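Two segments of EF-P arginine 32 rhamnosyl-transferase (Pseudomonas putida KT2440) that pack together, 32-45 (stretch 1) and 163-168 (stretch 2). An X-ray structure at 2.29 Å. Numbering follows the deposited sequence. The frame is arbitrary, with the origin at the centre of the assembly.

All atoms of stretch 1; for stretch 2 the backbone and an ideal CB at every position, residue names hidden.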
# COMPACT_ATOMS: atom_id res chain seq x y z
N GLY A 32 2.09 6.81 -9.07
CA GLY A 32 1.57 6.79 -7.71
C GLY A 32 2.46 7.52 -6.73
O GLY A 32 1.97 8.25 -5.86
N VAL A 33 3.77 7.35 -6.86
CA VAL A 33 4.70 8.03 -5.95
C VAL A 33 4.84 9.50 -6.33
O VAL A 33 4.90 10.37 -5.45
CB VAL A 33 6.06 7.31 -5.94
CG1 VAL A 33 7.06 8.09 -5.11
CG2 VAL A 33 5.90 5.90 -5.38
N THR A 34 4.90 9.81 -7.62
CA THR A 34 5.13 11.19 -8.03
C THR A 34 3.89 12.05 -7.80
O THR A 34 4.01 13.21 -7.38
CB THR A 34 5.56 11.24 -9.50
OG1 THR A 34 4.61 10.54 -10.31
CG2 THR A 34 6.93 10.62 -9.67
N TRP A 35 2.70 11.51 -8.08
CA TRP A 35 1.48 12.26 -7.82
C TRP A 35 1.26 12.48 -6.32
O TRP A 35 0.72 13.52 -5.93
CB TRP A 35 0.28 11.52 -8.44
CG TRP A 35 -1.08 12.07 -8.10
CD1 TRP A 35 -2.14 11.37 -7.61
CD2 TRP A 35 -1.53 13.42 -8.26
NE1 TRP A 35 -3.22 12.20 -7.43
CE2 TRP A 35 -2.87 13.47 -7.83
CE3 TRP A 35 -0.93 14.60 -8.72
CZ2 TRP A 35 -3.62 14.64 -7.84
CZ3 TRP A 35 -1.68 15.77 -8.73
CH2 TRP A 35 -3.01 15.78 -8.29
N ARG A 36 1.70 11.54 -5.48
CA ARG A 36 1.59 11.74 -4.04
C ARG A 36 2.58 12.79 -3.55
O ARG A 36 2.21 13.68 -2.77
CB ARG A 36 1.82 10.41 -3.31
CG ARG A 36 1.79 10.54 -1.80
CD ARG A 36 1.93 9.19 -1.10
NE ARG A 36 0.99 8.19 -1.61
CZ ARG A 36 -0.33 8.22 -1.41
NH1 ARG A 36 -0.88 9.21 -0.71
NH2 ARG A 36 -1.10 7.27 -1.91
N LEU A 37 3.83 12.72 -4.01
CA LEU A 37 4.84 13.68 -3.57
C LEU A 37 4.52 15.09 -4.06
O LEU A 37 4.72 16.06 -3.33
CB LEU A 37 6.22 13.24 -4.06
CG LEU A 37 7.37 14.23 -3.90
CD1 LEU A 37 7.61 14.55 -2.43
CD2 LEU A 37 8.63 13.68 -4.54
N ALA A 38 4.01 15.21 -5.30
CA ALA A 38 3.79 16.53 -5.88
C ALA A 38 2.73 17.32 -5.12
O ALA A 38 2.88 18.53 -4.92
CB ALA A 38 3.40 16.39 -7.35
N ARG A 39 1.65 16.66 -4.69
CA ARG A 39 0.64 17.36 -3.90
C ARG A 39 1.20 17.78 -2.55
O ARG A 39 0.86 18.85 -2.04
CB ARG A 39 -0.59 16.48 -3.69
CG ARG A 39 -1.12 15.79 -4.93
CD ARG A 39 -2.48 15.17 -4.65
NE ARG A 39 -2.51 14.35 -3.45
CZ ARG A 39 -2.24 13.05 -3.42
NH1 ARG A 39 -1.92 12.42 -4.54
NH2 ARG A 39 -2.29 12.38 -2.28
N GLN A 40 2.04 16.94 -1.95
CA GLN A 40 2.55 17.21 -0.61
C GLN A 40 3.48 18.42 -0.60
O GLN A 40 3.43 19.23 0.33
CB GLN A 40 3.25 15.97 -0.06
CG GLN A 40 3.54 16.04 1.43
CD GLN A 40 4.07 14.73 1.98
OE1 GLN A 40 4.57 13.89 1.25
NE2 GLN A 40 3.95 14.56 3.29
N LEU A 41 4.34 18.55 -1.61
CA LEU A 41 5.26 19.69 -1.65
C LEU A 41 4.54 21.00 -1.91
O LEU A 41 5.08 22.07 -1.58
CB LEU A 41 6.34 19.48 -2.70
CG LEU A 41 7.09 18.15 -2.68
CD1 LEU A 41 7.64 17.85 -4.07
CD2 LEU A 41 8.20 18.18 -1.64
N VAL A 42 3.35 20.96 -2.51
CA VAL A 42 2.53 22.16 -2.61
C VAL A 42 1.80 22.42 -1.30
O VAL A 42 1.85 23.53 -0.75
CB VAL A 42 1.54 22.03 -3.78
CG1 VAL A 42 0.54 23.18 -3.75
CG2 VAL A 42 2.27 21.99 -5.11
N ALA A 43 1.12 21.40 -0.78
CA ALA A 43 0.20 21.61 0.33
C ALA A 43 0.93 21.91 1.63
O ALA A 43 0.54 22.81 2.38
CB ALA A 43 -0.71 20.39 0.49
N GLU A 44 1.99 21.16 1.92
CA GLU A 44 2.68 21.29 3.20
C GLU A 44 3.92 22.17 3.13
O GLU A 44 4.44 22.57 4.18
CB GLU A 44 3.07 19.91 3.74
CG GLU A 44 1.88 18.97 3.94
CD GLU A 44 2.25 17.69 4.65
OE1 GLU A 44 3.25 17.70 5.40
OE2 GLU A 44 1.55 16.68 4.47
N HIS A 45 4.40 22.51 1.93
CA HIS A 45 5.61 23.31 1.80
C HIS A 45 5.45 24.51 0.88
O HIS A 45 6.43 25.24 0.67
CB HIS A 45 6.77 22.42 1.30
CG HIS A 45 7.14 21.33 2.26
ND1 HIS A 45 8.15 21.46 3.19
CD2 HIS A 45 6.61 20.10 2.46
CE1 HIS A 45 8.24 20.36 3.90
NE2 HIS A 45 7.32 19.51 3.48
N UNK A 163 10.07 7.92 4.19
CA UNK A 163 8.88 7.49 3.47
C UNK A 163 7.91 8.65 3.35
O UNK A 163 7.89 9.56 4.18
CB UNK A 163 8.22 6.30 4.17
N UNK A 164 7.10 8.62 2.28
CA UNK A 164 6.07 9.63 2.09
C UNK A 164 4.98 9.46 3.13
O UNK A 164 4.34 8.40 3.21
CB UNK A 164 5.48 9.55 0.68
N UNK A 165 4.76 10.50 3.93
CA UNK A 165 3.72 10.48 4.96
C UNK A 165 3.19 11.89 5.11
O UNK A 165 3.93 12.79 5.53
CB UNK A 165 4.25 9.95 6.29
N UNK A 166 1.93 12.09 4.74
CA UNK A 166 1.29 13.39 4.89
C UNK A 166 1.20 13.78 6.36
O UNK A 166 1.02 12.93 7.25
CB UNK A 166 -0.10 13.38 4.26
N UNK A 167 1.30 15.08 6.62
CA UNK A 167 1.32 15.58 7.99
C UNK A 167 0.12 15.17 8.81
O UNK A 167 0.25 14.89 10.01
CB UNK A 167 1.42 17.11 7.98
N UNK A 168 -1.07 15.12 8.20
CA UNK A 168 -2.30 14.83 8.92
C UNK A 168 -2.85 13.44 8.63
O UNK A 168 -4.01 13.16 8.92
CB UNK A 168 -3.36 15.88 8.57

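Stretch 1 is helical from the start, and stretch 2 runs along it without regular structure, extended up to position 166. The side chains of Val 33, Arg 36, Leu 37, Gln 40 and Glu 44 lie along the contact.

Position 163 has an extended backbone, with phi/psi of -126/152°. No atom of stretch 1 lies within 5.5 Å of its ideal CB. The residue is Leu 163, which makes no contact with the helix.

At position 164 CA-to-CB points toward the helix. The ideal CB is 4.0 Å from CD of Arg 36 and 4.5 Å from OE1 of Gln 40. Beyond it lie the methyl groups of Val 33 and Leu 37. Leucine, isoleucine, valine or methionine would suit this apolar patch. The residue is Leu 164, with chi1 m and chi2 t. Its CD1 is 3.7 Å from CG1 of Val 33, and its CD2 is 3.8 Å from CD1 of Leu 37. The two methyls thus meet different residues of the helix. CB of Leu 164 packs on the aliphatic part of Arg 36. Of all residues in the two stretches, Leu 164 has the largest area covered by the other.

Position 165 points its CB away from stretch 1, and nothing there lies within 5.5 Å. Many side chains would be compatible, since the helix meets the backbone instead. NE2 of Gln 40 donates a hydrogen bond to the carbonyl O of this position at 2.9 Å. The residue is Arg 165; its guanidinium bonds elsewhere in the structure.

At position 166 CA-to-CB points sideways. The ideal CB is 3.7 Å from OE2 of Glu 44, so an acid might seem unwelcome. The guanidinium groups of Arg 36 and Arg 39, however, offer positive charge to a side chain that bends toward them. Glutamate or aspartate could answer that charge, and glutamine or asparagine could offer an acceptor. The residue is Glu 166. With chi1 m and chi2 p, its end comes nearer to the helix. OE2 forms a salt bridge with NH1 of Arg 36 at 2.9 Å, approaching the edge of the guanidinium near its plane. NH2 of Arg 39 is 4.3 Å from the same OE2, too far for a salt bridge. A water links OE2 of Glu 166 to the carbonyl O of Arg 36, donating to each at 3.0 Å.

At position 167 the ideal CB would sit only 3.2 Å from OE1 of Glu 44, which is tight. A small residue is favoured, glycine above all, although phi/psi of -57/-37° does not require it. The residue is Gly 167. Its N donates a nearly straight hydrogen bond to OE2 of Glu 44 at 2.7 Å.

Position 168 is beyond the contact, with no part of stretch 1 within 5.5 Å of its ideal CB. It immediately precedes a helix, where serine, threonine, aspartate or asparagine is common. The residue is Ser 168, but its side chain makes no capping bond.

Stretch 2, residues 163-168: LLREGS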
# COMPACT_ATOMS: atom_id res chain seq x y z
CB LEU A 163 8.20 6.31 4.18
CG LEU A 163 9.13 5.25 4.79
CD1 LEU A 163 8.39 4.39 5.80
CD2 LEU A 163 9.76 4.39 3.71
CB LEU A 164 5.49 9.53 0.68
CG LEU A 164 6.48 9.78 -0.46
CD1 LEU A 164 6.00 9.08 -1.73
CD2 LEU A 164 6.68 11.27 -0.69
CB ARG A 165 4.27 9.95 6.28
CG ARG A 165 3.21 9.59 7.31
CD ARG A 165 3.79 9.55 8.73
NE ARG A 165 4.70 10.67 9.00
CZ ARG A 165 6.02 10.56 9.09
NH1 ARG A 165 6.61 9.39 8.90
NH2 ARG A 165 6.76 11.63 9.35
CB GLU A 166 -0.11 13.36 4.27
CG GLU A 166 -0.15 13.03 2.78
CD GLU A 166 -0.00 11.55 2.47
OE1 GLU A 166 0.30 10.76 3.38
OE2 GLU A 166 -0.18 11.18 1.29
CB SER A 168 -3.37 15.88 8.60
OG SER A 168 -3.83 15.75 7.27
O HOH W 1 0.09 13.48 -0.60
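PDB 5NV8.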